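Local coordinates for vacuolar protein sorting-associated protein 54 (Mus musculus, PDB 3N1E) that probably acts, as a subunit of the GARP complex, in retrograde transport from early and late endosomes to the trans-Golgi network, at residues 101-104 with 108-111; 67-72 with 125-130; 34-39 with 85-90; 56-61 with 116-121; 41-46 with 93-98. All blocks are in the same frame, centred on the assembly; numbering follows the deposited sequence.

Contact 1 of 5, residues 101-104 with 108-111; sequences VIND and QNGL
The loop that leads into helix 107-124 folds back on that helix, with Val101 against Gln108 and Asn103 against Asn109. Val101 CG2 lies 3.3 Å from Gln108 CD, so a methyl group sits against the amide end of the extended glutamine. Gln108 was modelled in two conformers, and these contacts belong to one of them. In that conformer a water links the two segments. It accepts from Ile102 N and donates to Gln108 OE1, at 3.0 Å each. A bound magnesium ion lies about 3 Å from the Gln108 side chain, between nearest atoms.

Asn103 is the central residue of an inverse gamma turn, and its side chain reaches over to Asn109. The firm partner of Asn109 OD1 is the backbone N-H of Gly105. A bond to it from Asn103 ND2, 3.0 Å long, is weak and doubtful, because that nitrogen also comes close to Asn109 ND2, donor against donor. The two amide planes stand 87° apart. Asn109 CB comes within 3.2 Å of Ile102 O. Asp104 OD1 accepts from Gly106 N, which makes an Asx turn. The same oxygen receives a water at 2.8 Å, and this water accepts from Asn109 N at 3.0 Å.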
# COMPACT_ATOMS: atom_id res chain seq x y z
N VAL A 101 5.00 -14.78 -15.98
CA VAL A 101 3.58 -15.02 -15.76
C VAL A 101 2.85 -13.96 -16.55
O VAL A 101 3.13 -12.75 -16.41
CB VAL A 101 3.19 -14.90 -14.26
CG1 VAL A 101 1.65 -15.14 -14.05
CG2 VAL A 101 3.97 -15.87 -13.44
N ILE A 102 1.91 -14.40 -17.37
CA ILE A 102 1.18 -13.46 -18.20
C ILE A 102 -0.33 -13.55 -17.97
O ILE A 102 -0.84 -14.54 -17.42
CB ILE A 102 1.54 -13.64 -19.70
CG1 ILE A 102 1.02 -14.97 -20.22
CG2 ILE A 102 3.06 -13.47 -19.91
CD1 ILE A 102 0.74 -14.95 -21.73
N ASN A 103 -1.02 -12.50 -18.39
CA ASN A 103 -2.45 -12.36 -18.16
C ASN A 103 -3.29 -13.05 -19.23
O ASN A 103 -4.04 -12.39 -19.95
CB ASN A 103 -2.77 -10.85 -18.07
CG ASN A 103 -4.12 -10.56 -17.47
OD1 ASN A 103 -4.74 -9.54 -17.79
ND2 ASN A 103 -4.57 -11.41 -16.55
N ASP A 104 -3.17 -14.39 -19.32
CA ASP A 104 -3.80 -15.17 -20.39
C ASP A 104 -5.00 -16.00 -19.94
O ASP A 104 -5.60 -16.76 -20.74
CB ASP A 104 -2.76 -16.07 -21.09
CG ASP A 104 -2.11 -17.10 -20.15
OD1 ASP A 104 -2.48 -17.19 -18.95
OD2 ASP A 104 -1.23 -17.84 -20.61
N GLN A 108 -1.78 -20.30 -13.84
CA GLN A 108 -0.82 -19.41 -13.20
C GLN A 108 -1.34 -17.99 -13.04
O GLN A 108 -1.29 -17.41 -11.95
CB GLN A 108 0.50 -19.38 -13.98
CG GLN A 108 1.67 -19.14 -13.09
CD GLN A 108 2.97 -19.02 -13.86
OE1 GLN A 108 2.98 -18.65 -15.04
NE2 GLN A 108 4.08 -19.32 -13.19
N ASN A 109 -1.83 -17.42 -14.14
CA ASN A 109 -2.50 -16.11 -14.08
C ASN A 109 -3.62 -16.13 -13.00
O ASN A 109 -3.72 -15.22 -12.17
CB ASN A 109 -3.06 -15.81 -15.48
CG ASN A 109 -3.86 -14.52 -15.57
OD1 ASN A 109 -4.77 -14.44 -16.37
ND2 ASN A 109 -3.50 -13.51 -14.79
N GLY A 110 -4.39 -17.22 -12.96
CA GLY A 110 -5.53 -17.35 -12.03
C GLY A 110 -5.07 -17.30 -10.59
O GLY A 110 -5.70 -16.67 -9.73
N LEU A 111 -3.92 -17.90 -10.31
CA LEU A 111 -3.43 -17.92 -8.93
C LEU A 111 -2.99 -16.54 -8.49
O LEU A 111 -3.24 -16.13 -7.36
CB LEU A 111 -2.26 -18.89 -8.79
CG LEU A 111 -2.64 -20.37 -8.74
CD1 LEU A 111 -1.38 -21.25 -8.99
CD2 LEU A 111 -3.29 -20.78 -7.40
O HOH W 1 1.43 -17.38 -17.26
O HOH W 2 -1.18 -18.45 -16.85

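Contact 2 of 5, residues 67-72 with 125-130; sequences AIFDLL and ALKGLK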
# COMPACT_ATOMS: atom_id res chain seq x y z
N ALA A 67 -1.06 1.24 13.51
CA ALA A 67 -0.06 2.11 14.12
C ALA A 67 -0.30 3.61 13.83
O ALA A 67 0.01 4.46 14.68
CB ALA A 67 1.34 1.70 13.67
N ILE A 68 -0.79 3.94 12.63
CA ILE A 68 -0.90 5.36 12.20
C ILE A 68 -2.31 5.94 12.20
O ILE A 68 -2.51 7.13 11.92
CB ILE A 68 -0.19 5.67 10.84
CG1 ILE A 68 -0.69 4.80 9.67
CG2 ILE A 68 1.29 5.45 10.96
CD1 ILE A 68 -2.09 5.02 9.19
N PHE A 69 -3.29 5.09 12.46
CA PHE A 69 -4.67 5.52 12.36
C PHE A 69 -4.96 6.79 13.17
O PHE A 69 -5.62 7.73 12.66
CB PHE A 69 -5.64 4.43 12.76
CG PHE A 69 -7.07 4.79 12.47
CD1 PHE A 69 -7.54 4.79 11.16
CD2 PHE A 69 -7.92 5.20 13.49
CE1 PHE A 69 -8.85 5.16 10.87
CE2 PHE A 69 -9.24 5.56 13.21
CZ PHE A 69 -9.70 5.54 11.90
N ASP A 70 -4.48 6.82 14.41
CA ASP A 70 -4.68 7.97 15.30
C ASP A 70 -3.62 9.06 15.19
O ASP A 70 -3.67 10.05 15.93
CB ASP A 70 -4.78 7.49 16.75
CG ASP A 70 -6.06 6.72 17.01
OD1 ASP A 70 -7.11 7.08 16.43
OD2 ASP A 70 -6.01 5.74 17.80
N LEU A 71 -2.70 8.91 14.24
CA LEU A 71 -1.59 9.84 14.07
C LEU A 71 -1.67 10.63 12.78
O LEU A 71 -0.96 11.62 12.62
CB LEU A 71 -0.25 9.09 14.12
CG LEU A 71 0.11 8.48 15.45
CD1 LEU A 71 1.33 7.58 15.24
CD2 LEU A 71 0.42 9.60 16.46
N LEU A 72 -2.51 10.17 11.86
CA LEU A 72 -2.68 10.86 10.59
C LEU A 72 -4.15 11.19 10.33
O LEU A 72 -5.03 10.36 10.60
CB LEU A 72 -2.16 10.00 9.44
CG LEU A 72 -0.65 9.86 9.23
CD1 LEU A 72 -0.41 8.89 8.09
CD2 LEU A 72 0.00 11.20 8.94
N ALA A 125 -10.74 -3.27 3.22
CA ALA A 125 -11.47 -3.50 4.48
C ALA A 125 -10.92 -2.70 5.67
O ALA A 125 -11.56 -2.65 6.74
CB ALA A 125 -11.47 -4.96 4.80
N LEU A 126 -9.78 -2.05 5.49
CA LEU A 126 -9.24 -1.14 6.52
C LEU A 126 -10.00 0.18 6.59
O LEU A 126 -10.38 0.73 5.55
CB LEU A 126 -7.74 -0.91 6.27
CG LEU A 126 -6.89 -2.17 6.40
CD1 LEU A 126 -5.49 -1.91 5.86
CD2 LEU A 126 -6.85 -2.69 7.86
N LYS A 127 -10.23 0.69 7.80
CA LYS A 127 -11.03 1.93 7.97
C LYS A 127 -10.49 3.06 7.13
O LYS A 127 -9.30 3.39 7.22
CB LYS A 127 -11.05 2.38 9.43
CG LYS A 127 -11.83 1.51 10.35
CD LYS A 127 -11.89 2.20 11.73
CE LYS A 127 -11.57 1.22 12.86
NZ LYS A 127 -11.84 1.84 14.19
N GLY A 128 -11.38 3.67 6.35
CA GLY A 128 -11.05 4.80 5.49
C GLY A 128 -10.57 4.46 4.08
O GLY A 128 -10.41 5.36 3.24
N LEU A 129 -10.33 3.17 3.80
CA LEU A 129 -9.71 2.79 2.53
C LEU A 129 -10.64 2.14 1.50
O LEU A 129 -10.19 1.68 0.44
CB LEU A 129 -8.49 1.90 2.78
CG LEU A 129 -7.42 2.42 3.76
CD1 LEU A 129 -6.24 1.47 3.70
CD2 LEU A 129 -6.98 3.85 3.44
N LYS A 130 -11.93 2.08 1.79
CA LYS A 130 -12.83 1.28 0.98
C LYS A 130 -12.86 1.69 -0.52
O LYS A 130 -12.92 0.82 -1.42
CB LYS A 130 -14.23 1.30 1.59
CG LYS A 130 -15.35 0.75 0.71
CD LYS A 130 -16.67 0.77 1.49
CE LYS A 130 -16.81 2.03 2.36
NZ LYS A 130 -17.12 3.26 1.56
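Lys127 O accepts a hydrogen bond from His65 NE2 and also lies 4.1 Å from CE1 of Phe69. The loop after helix 107-124 is thus tied to helix 52-68 right beside the apolar contact. The contact itself is small, about 100 Å² summed over both sides, and lies at the surface. It is carried by Phe69 and Lys127 alone.

Two atoms of the lysine chain meet one end of the ring. Lys127 CB is 3.8 Å from Phe69 CE1, and it approaches the ring obliquely. Further out, Lys127 CD is 4.0 Å from Phe69 CZ. The two side chains cross at about a right angle. Phe69 CG is anti to the backbone N (chi1 -172°), and this swings the ring out to the lysine. The ring also meets the imidazole of His65, with the planes at about 40°. The same histidine therefore touches Phe69 and binds Lys127 O.

Behind Phe69 the chain turns tightly. Ile68 O takes Leu71 N at 2.9 Å and, more weakly, Leu72 N at 3.0 Å. On the other side Leu129 N bonds to Leu126 O at 3.0 Å. Gly128 has a positive phi of 89°, and its carbonyl oxygen accepts from Gln78 NE2 of helix 74-98. Leu129 packs on Phe81 of that helix. Lys127 and Gly128 are the two central residues of a type II beta turn, with glycine in its customary third position.

Contact 3 of 5, residues 34-39 with 85-90; sequences SLFDKL and NASYKL
Phe36 and Tyr88 form a T-shaped aromatic pair across two helices. The edge of the Tyr88 ring is directed at the face of Phe36. The ring planes stand at 81° and the centroids are 5.9 Å apart. Between these two residues the closest side-chain approach is not ring to ring, since Phe36 CE2 lies 3.7 Å from Tyr88 CB. The phenylalanine thus reaches the root of the tyrosine and the backbone around it. Phe36 CD2 is 3.5 Å from Tyr88 N. The same CD2 is 3.5 Å from Ser87 OG, which sits at the ring edge near the ring plane.

This is a buried contact between helix 17-40 and helix 74-98 in the interior of a helical bundle. Helix 52-68 closes over the pair, with Ile57 and Met61 against Phe36. Ile84 and His91 of helix 74-98 also touch Phe36.

Tyr88 CG is anti to the backbone N (chi1 168°), which carries the far end of its ring away from helix 17-40. Tyr119 of helix 107-124 stacks against the ring. Ser87 is held differently. Its OG is hydrogen-bonded to Asp33 OD1, one turn before the phenylalanine, which fixes the hydroxyl beside the ring edge.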
# COMPACT_ATOMS: atom_id res chain seq x y z
N SER A 34 11.07 -1.57 1.03
CA SER A 34 12.11 -2.55 1.26
C SER A 34 11.54 -3.92 1.64
O SER A 34 12.03 -4.96 1.17
CB SER A 34 13.12 -2.02 2.29
OG SER A 34 13.75 -0.86 1.80
N LEU A 35 10.48 -3.94 2.45
CA LEU A 35 9.76 -5.18 2.76
C LEU A 35 9.20 -5.86 1.51
O LEU A 35 9.38 -7.08 1.32
CB LEU A 35 8.62 -4.89 3.75
CG LEU A 35 7.79 -6.13 4.10
CD1 LEU A 35 8.56 -7.11 5.02
CD2 LEU A 35 6.46 -5.69 4.72
N PHE A 36 8.53 -5.08 0.66
CA PHE A 36 7.98 -5.61 -0.59
C PHE A 36 9.07 -6.16 -1.50
O PHE A 36 8.87 -7.20 -2.12
CB PHE A 36 7.15 -4.56 -1.33
CG PHE A 36 5.98 -4.03 -0.54
CD1 PHE A 36 5.42 -4.76 0.50
CD2 PHE A 36 5.42 -2.79 -0.88
CE1 PHE A 36 4.29 -4.25 1.25
CE2 PHE A 36 4.31 -2.28 -0.18
CZ PHE A 36 3.74 -3.02 0.88
N ASP A 37 10.20 -5.46 -1.61
CA ASP A 37 11.29 -5.95 -2.45
C ASP A 37 11.79 -7.28 -1.89
O ASP A 37 11.95 -8.23 -2.64
CB ASP A 37 12.45 -4.94 -2.53
CG ASP A 37 13.71 -5.54 -3.21
OD1 ASP A 37 13.61 -5.95 -4.38
OD2 ASP A 37 14.78 -5.65 -2.56
N LYS A 38 11.98 -7.36 -0.58
CA LYS A 38 12.50 -8.58 0.04
C LYS A 38 11.57 -9.75 -0.18
O LYS A 38 12.00 -10.82 -0.62
CB LYS A 38 12.70 -8.36 1.54
CG LYS A 38 13.29 -9.55 2.23
CD LYS A 38 13.33 -9.33 3.73
CE LYS A 38 12.97 -10.61 4.47
NZ LYS A 38 13.77 -11.77 4.01
N LEU A 39 10.28 -9.52 0.07
CA LEU A 39 9.29 -10.60 -0.01
C LEU A 39 8.96 -11.00 -1.45
O LEU A 39 8.97 -12.20 -1.77
CB LEU A 39 8.03 -10.26 0.78
CG LEU A 39 8.19 -10.14 2.31
CD1 LEU A 39 6.91 -9.60 2.94
CD2 LEU A 39 8.59 -11.51 2.91
N ASN A 85 0.68 1.18 -2.01
CA ASN A 85 0.16 0.36 -3.11
C ASN A 85 0.99 0.48 -4.39
O ASN A 85 1.20 -0.50 -5.09
CB ASN A 85 -1.32 0.70 -3.39
CG ASN A 85 -1.94 -0.16 -4.46
OD1 ASN A 85 -2.35 0.33 -5.53
ND2 ASN A 85 -2.01 -1.41 -4.20
N ALA A 86 1.45 1.68 -4.70
CA ALA A 86 2.25 1.89 -5.90
C ALA A 86 3.56 1.10 -5.79
O ALA A 86 3.99 0.50 -6.76
CB ALA A 86 2.54 3.37 -6.09
N SER A 87 4.18 1.11 -4.61
CA SER A 87 5.38 0.33 -4.37
C SER A 87 5.13 -1.18 -4.49
O SER A 87 5.90 -1.89 -5.12
CB SER A 87 5.95 0.64 -2.97
OG SER A 87 7.01 -0.25 -2.66
N TYR A 88 4.05 -1.65 -3.87
CA TYR A 88 3.67 -3.04 -3.98
C TYR A 88 3.53 -3.47 -5.46
O TYR A 88 4.09 -4.50 -5.87
CB TYR A 88 2.37 -3.27 -3.20
CG TYR A 88 1.71 -4.59 -3.47
CD1 TYR A 88 0.65 -4.68 -4.36
CD2 TYR A 88 2.17 -5.75 -2.85
CE1 TYR A 88 0.04 -5.92 -4.61
CE2 TYR A 88 1.56 -6.97 -3.08
CZ TYR A 88 0.51 -7.05 -3.97
OH TYR A 88 -0.09 -8.26 -4.20
N LYS A 89 2.81 -2.69 -6.24
CA LYS A 89 2.57 -3.01 -7.64
C LYS A 89 3.88 -3.03 -8.42
O LYS A 89 4.05 -3.89 -9.27
CB LYS A 89 1.60 -2.02 -8.30
CG LYS A 89 0.17 -2.20 -7.79
CD LYS A 89 -0.84 -1.36 -8.59
CE LYS A 89 -0.57 0.10 -8.46
NZ LYS A 89 -1.53 0.83 -9.36
N LEU A 90 4.79 -2.11 -8.11
CA LEU A 90 6.06 -2.08 -8.87
C LEU A 90 6.84 -3.37 -8.63
O LEU A 90 7.36 -3.98 -9.58
CB LEU A 90 6.88 -0.80 -8.51
CG LEU A 90 8.27 -0.64 -9.12
CD1 LEU A 90 8.59 0.86 -9.32
CD2 LEU A 90 9.32 -1.31 -8.22

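Contact 4 of 5, residues 56-61 with 116-121; sequences NICKQM and VAFYTG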
# COMPACT_ATOMS: atom_id res chain seq x y z
N ASN A 56 2.00 -12.28 4.67
CA ASN A 56 2.93 -11.43 5.39
C ASN A 56 2.79 -9.98 4.99
O ASN A 56 2.71 -9.11 5.86
CB ASN A 56 4.35 -11.93 5.20
CG ASN A 56 4.64 -13.12 6.04
OD1 ASN A 56 4.37 -13.11 7.25
ND2 ASN A 56 5.19 -14.16 5.43
N ILE A 57 2.72 -9.71 3.68
CA ILE A 57 2.49 -8.35 3.18
C ILE A 57 1.22 -7.78 3.83
O ILE A 57 1.21 -6.69 4.41
CB ILE A 57 2.35 -8.34 1.64
CG1 ILE A 57 3.72 -8.60 0.99
CG2 ILE A 57 1.75 -7.00 1.13
CD1 ILE A 57 3.67 -8.94 -0.50
N CYS A 58 0.14 -8.54 3.76
CA CYS A 58 -1.13 -8.02 4.28
C CYS A 58 -1.12 -7.83 5.79
O CYS A 58 -1.71 -6.86 6.28
CB CYS A 58 -2.31 -8.89 3.84
SG CYS A 58 -2.55 -8.77 2.04
N LYS A 59 -0.46 -8.73 6.53
CA LYS A 59 -0.34 -8.55 7.97
C LYS A 59 0.39 -7.24 8.29
O LYS A 59 -0.05 -6.49 9.17
CB LYS A 59 0.38 -9.74 8.63
CG LYS A 59 0.34 -9.69 10.15
CD LYS A 59 0.70 -11.04 10.79
CE LYS A 59 -0.05 -11.19 12.12
NZ LYS A 59 0.76 -11.70 13.28
N GLN A 60 1.48 -6.96 7.58
CA GLN A 60 2.24 -5.71 7.86
C GLN A 60 1.50 -4.45 7.46
O GLN A 60 1.60 -3.44 8.15
CB GLN A 60 3.67 -5.75 7.30
CG GLN A 60 4.49 -6.92 7.79
CD GLN A 60 4.46 -7.10 9.31
OE1 GLN A 60 4.65 -6.16 10.05
NE2 GLN A 60 4.14 -8.31 9.75
N MET A 61 0.71 -4.52 6.38
CA MET A 61 -0.14 -3.42 5.94
C MET A 61 -1.19 -3.12 7.02
O MET A 61 -1.47 -1.97 7.33
CB MET A 61 -0.83 -3.79 4.62
CG MET A 61 0.12 -3.90 3.43
SD MET A 61 0.48 -2.27 2.79
CE MET A 61 0.75 -1.44 4.34
N VAL A 116 -3.94 -11.57 -5.46
CA VAL A 116 -4.21 -10.14 -5.53
C VAL A 116 -5.59 -9.82 -4.97
O VAL A 116 -5.76 -8.81 -4.29
CB VAL A 116 -4.05 -9.62 -6.96
CG1 VAL A 116 -4.63 -8.21 -7.12
CG2 VAL A 116 -2.56 -9.67 -7.32
N ALA A 117 -6.57 -10.68 -5.21
CA ALA A 117 -7.90 -10.48 -4.58
C ALA A 117 -7.83 -10.50 -3.05
O ALA A 117 -8.56 -9.75 -2.39
CB ALA A 117 -8.90 -11.50 -5.07
N PHE A 118 -6.99 -11.36 -2.48
CA PHE A 118 -6.76 -11.33 -1.02
C PHE A 118 -6.16 -9.97 -0.57
O PHE A 118 -6.64 -9.34 0.37
CB PHE A 118 -5.89 -12.51 -0.59
CG PHE A 118 -5.55 -12.50 0.87
CD1 PHE A 118 -6.49 -12.93 1.80
CD2 PHE A 118 -4.31 -12.04 1.31
CE1 PHE A 118 -6.19 -12.91 3.18
CE2 PHE A 118 -3.99 -12.04 2.70
CZ PHE A 118 -4.93 -12.48 3.61
N TYR A 119 -5.14 -9.52 -1.29
CA TYR A 119 -4.50 -8.23 -1.03
C TYR A 119 -5.49 -7.07 -1.09
O TYR A 119 -5.52 -6.23 -0.20
CB TYR A 119 -3.37 -7.99 -2.05
CG TYR A 119 -2.77 -6.60 -2.02
CD1 TYR A 119 -3.29 -5.59 -2.81
CD2 TYR A 119 -1.69 -6.29 -1.17
CE1 TYR A 119 -2.75 -4.30 -2.78
CE2 TYR A 119 -1.15 -5.00 -1.14
CZ TYR A 119 -1.68 -4.04 -1.97
OH TYR A 119 -1.19 -2.77 -1.99
N THR A 120 -6.26 -7.01 -2.16
CA THR A 120 -7.22 -5.91 -2.36
C THR A 120 -8.31 -5.90 -1.28
O THR A 120 -8.68 -4.83 -0.76
CB THR A 120 -7.86 -6.02 -3.76
OG1 THR A 120 -6.83 -5.98 -4.77
CG2 THR A 120 -8.81 -4.91 -3.99
N GLY A 121 -8.83 -7.08 -0.99
CA GLY A 121 -9.86 -7.27 0.04
C GLY A 121 -9.35 -6.80 1.39
O GLY A 121 -10.03 -6.04 2.10
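Cys58 points its side chain from helix 52-68 between two aromatic residues of helix 107-124, Phe118 and Tyr119. Its CB comes first and lies 3.7 Å from Phe118 CE2. The next atom, SG, is 3.6 Å from the same CE2. It also comes within 3.7 Å of Tyr119 CA, so the sulfur reaches the backbone of the other helix. Towards the tyrosine ring its nearest atom is CD2, at 4.1 Å.

Both are sulfur-aromatic contacts, and both are oblique. The sulfur lies 4.6 Å from the Phe118 centroid and 57° off the ring normal. For Tyr119 the centroid is 5.3 Å away. Both aromatic CG atoms are anti to their backbone N (Tyr119 chi1 171°), and from these starting points the ring ends come nearer helix 52-68. Ile57 adds an apolar touch, its CG2 lying 4.2 Å from Tyr119 CE2, at the ring edge and near its plane.

The neighbours differ for the two rings. Tyr119 goes inward, where Met136 touches it and its OH lies beside the side chain of Asn85. Phe118 is partly exposed and is touched by Pro50. Helices 17-40 and 74-98 lie beside the contact, on its inner side.

The local axes are 10.0 Å apart and run nearly parallel, 6° between their directions. These are alternate helices of a bundle whose successive helices reverse direction, which accounts for the small angle. That is the pattern of an up-and-down four-helix bundle, here in the C-terminal domain of Vps54.

Contact 5 of 5, residues 41-46 with 93-98; sequences SKYEVK and KKQLSH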
# COMPACT_ATOMS: atom_id res chain seq x y z
N SER A 41 10.60 -10.57 -4.25
CA SER A 41 11.75 -11.10 -5.00
C SER A 41 11.83 -12.61 -4.88
O SER A 41 12.49 -13.27 -5.69
CB SER A 41 13.07 -10.49 -4.51
OG SER A 41 13.15 -9.11 -4.80
N LYS A 42 11.20 -13.15 -3.82
CA LYS A 42 11.17 -14.60 -3.52
C LYS A 42 9.80 -15.24 -3.79
O LYS A 42 9.58 -16.42 -3.50
CB LYS A 42 11.54 -14.85 -2.05
CG LYS A 42 13.00 -14.56 -1.66
CD LYS A 42 13.21 -14.82 -0.17
CE LYS A 42 14.69 -14.85 0.22
NZ LYS A 42 14.90 -14.97 1.70
N TYR A 43 8.87 -14.47 -4.32
CA TYR A 43 7.50 -14.97 -4.47
C TYR A 43 7.42 -16.03 -5.55
O TYR A 43 7.94 -15.84 -6.65
CB TYR A 43 6.61 -13.78 -4.83
CG TYR A 43 5.16 -14.08 -5.17
CD1 TYR A 43 4.34 -14.79 -4.30
CD2 TYR A 43 4.61 -13.59 -6.35
CE1 TYR A 43 2.99 -15.02 -4.62
CE2 TYR A 43 3.27 -13.82 -6.68
CZ TYR A 43 2.47 -14.54 -5.80
OH TYR A 43 1.14 -14.75 -6.13
N GLU A 44 6.79 -17.16 -5.23
CA GLU A 44 6.53 -18.16 -6.26
C GLU A 44 5.01 -18.36 -6.36
O GLU A 44 4.31 -18.34 -5.35
CB GLU A 44 7.26 -19.48 -5.99
CG GLU A 44 8.79 -19.35 -6.09
CD GLU A 44 9.31 -18.92 -7.46
OE1 GLU A 44 9.02 -19.60 -8.49
OE2 GLU A 44 10.04 -17.91 -7.52
N VAL A 45 4.54 -18.52 -7.59
CA VAL A 45 3.10 -18.62 -7.81
C VAL A 45 2.66 -20.08 -7.62
O VAL A 45 2.99 -20.94 -8.44
CB VAL A 45 2.74 -18.06 -9.19
CG1 VAL A 45 1.19 -18.14 -9.43
CG2 VAL A 45 3.21 -16.61 -9.28
N LYS A 46 1.94 -20.34 -6.53
CA LYS A 46 1.37 -21.67 -6.26
C LYS A 46 0.25 -21.57 -5.23
O LYS A 46 0.15 -20.58 -4.48
CB LYS A 46 2.47 -22.61 -5.77
CG LYS A 46 3.08 -22.15 -4.46
CD LYS A 46 4.16 -23.12 -3.99
CE LYS A 46 4.43 -22.94 -2.51
NZ LYS A 46 5.49 -21.92 -2.22
N LYS A 93 4.90 -6.41 -10.17
CA LYS A 93 5.07 -6.38 -11.63
C LYS A 93 6.47 -6.92 -12.01
O LYS A 93 6.57 -7.74 -12.93
CB LYS A 93 4.86 -4.97 -12.17
CG LYS A 93 4.75 -4.89 -13.72
CD LYS A 93 3.99 -3.61 -14.11
CE LYS A 93 4.94 -2.48 -14.40
NZ LYS A 93 5.29 -2.40 -15.85
N LYS A 94 7.52 -6.51 -11.28
CA LYS A 94 8.89 -6.97 -11.57
C LYS A 94 8.98 -8.50 -11.46
O LYS A 94 9.59 -9.17 -12.31
CB LYS A 94 9.87 -6.29 -10.61
CG LYS A 94 11.33 -6.57 -10.85
CD LYS A 94 12.18 -5.42 -10.30
CE LYS A 94 11.99 -4.18 -11.17
NZ LYS A 94 12.53 -2.91 -10.59
N GLN A 95 8.39 -9.04 -10.41
CA GLN A 95 8.49 -10.48 -10.17
C GLN A 95 7.67 -11.26 -11.19
O GLN A 95 8.10 -12.32 -11.65
CB GLN A 95 8.11 -10.83 -8.72
CG GLN A 95 8.24 -12.34 -8.40
CD GLN A 95 9.70 -12.86 -8.36
OE1 GLN A 95 10.65 -12.16 -8.76
NE2 GLN A 95 9.88 -14.08 -7.85
N LEU A 96 6.50 -10.75 -11.56
CA LEU A 96 5.67 -11.47 -12.52
C LEU A 96 6.42 -11.53 -13.84
O LEU A 96 6.39 -12.55 -14.53
CB LEU A 96 4.31 -10.81 -12.71
CG LEU A 96 3.41 -10.89 -11.47
CD1 LEU A 96 2.18 -10.05 -11.71
CD2 LEU A 96 3.02 -12.32 -11.11
N SER A 97 7.13 -10.45 -14.16
CA SER A 97 7.88 -10.40 -15.40
C SER A 97 9.03 -11.38 -15.36
O SER A 97 9.28 -12.10 -16.35
CB SER A 97 8.39 -8.98 -15.65
OG SER A 97 7.31 -8.17 -16.08
N HIS A 98 9.71 -11.41 -14.23
CA HIS A 98 10.82 -12.33 -14.00
C HIS A 98 10.38 -13.79 -14.15
O HIS A 98 11.06 -14.59 -14.81
CB HIS A 98 11.48 -12.07 -12.64
CG HIS A 98 12.48 -13.11 -12.25
ND1 HIS A 98 13.74 -13.17 -12.82
CD2 HIS A 98 12.43 -14.12 -11.35
CE1 HIS A 98 14.41 -14.18 -12.29
NE2 HIS A 98 13.63 -14.78 -11.40
O HOH W 3 13.35 -12.52 -8.25
O HOH W 4 12.36 -15.96 -7.77
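Gln95, near the C-terminal end of helix 74-98, joins the end of the helical bundle to the loop after helix 17-40 by bonding to Tyr43. Gln95 NE2 donates to Tyr43 O at 2.9 Å, with an angle of 165° at the hydrogen. The donor lies in the carbonyl plane and uses a lone pair of the oxygen. That oxygen is also only 4° out of the amide plane of Gln95, so the bond lies in both planes. Gln95 CG lies 4.2 Å from Tyr43 CB.

Two waters widen this link. One donates to both Ser41 O and Gln95 OE1, at 2.8 Å each. The other accepts from Gln95 NE2 at 3.1 Å and donates to Glu44 OE2 at 3.0 Å. Both amide ends of Gln95 are thereby joined to the loop. The glutamine chain is bent at chi2 (70°), which turns its amide along the loop backbone.

Further out, Tyr43 is placed by its ring contact with Phe54 and by a hydrogen bond from its OH to Asp115 OD2 of helix 107-124. Val45 packs on Leu111 and Val112 of that helix. At the start of the loop, Ser41 OG is hydrogen-bonded to Asp37 O, one turn back.

How the contacts relate
Contacts 3 and 4 form the buried middle of the bundle, 12 Å apart between centres. They touch directly, with Tyr88 CD1 3.4 Å from Tyr119 CZ. Contact 5 continues helix 74-98 beyond contact 3, its centre 11 Å on. Contacts 1 and 5 meet at one end of the domain, where Val101 N probably bonds to Leu96 O and Gln108 O lies 3.6 Å from Val45 CG1. Contact 2 lies on the opposite side of the chain's centre, 32 Å from contact 1 between centres, and touches contact 4 through Leu126 and Met61. The bound magnesium ion is near contact 1, and glycerol, probably from the crystallisation liquor, lies near contacts 1 and 5.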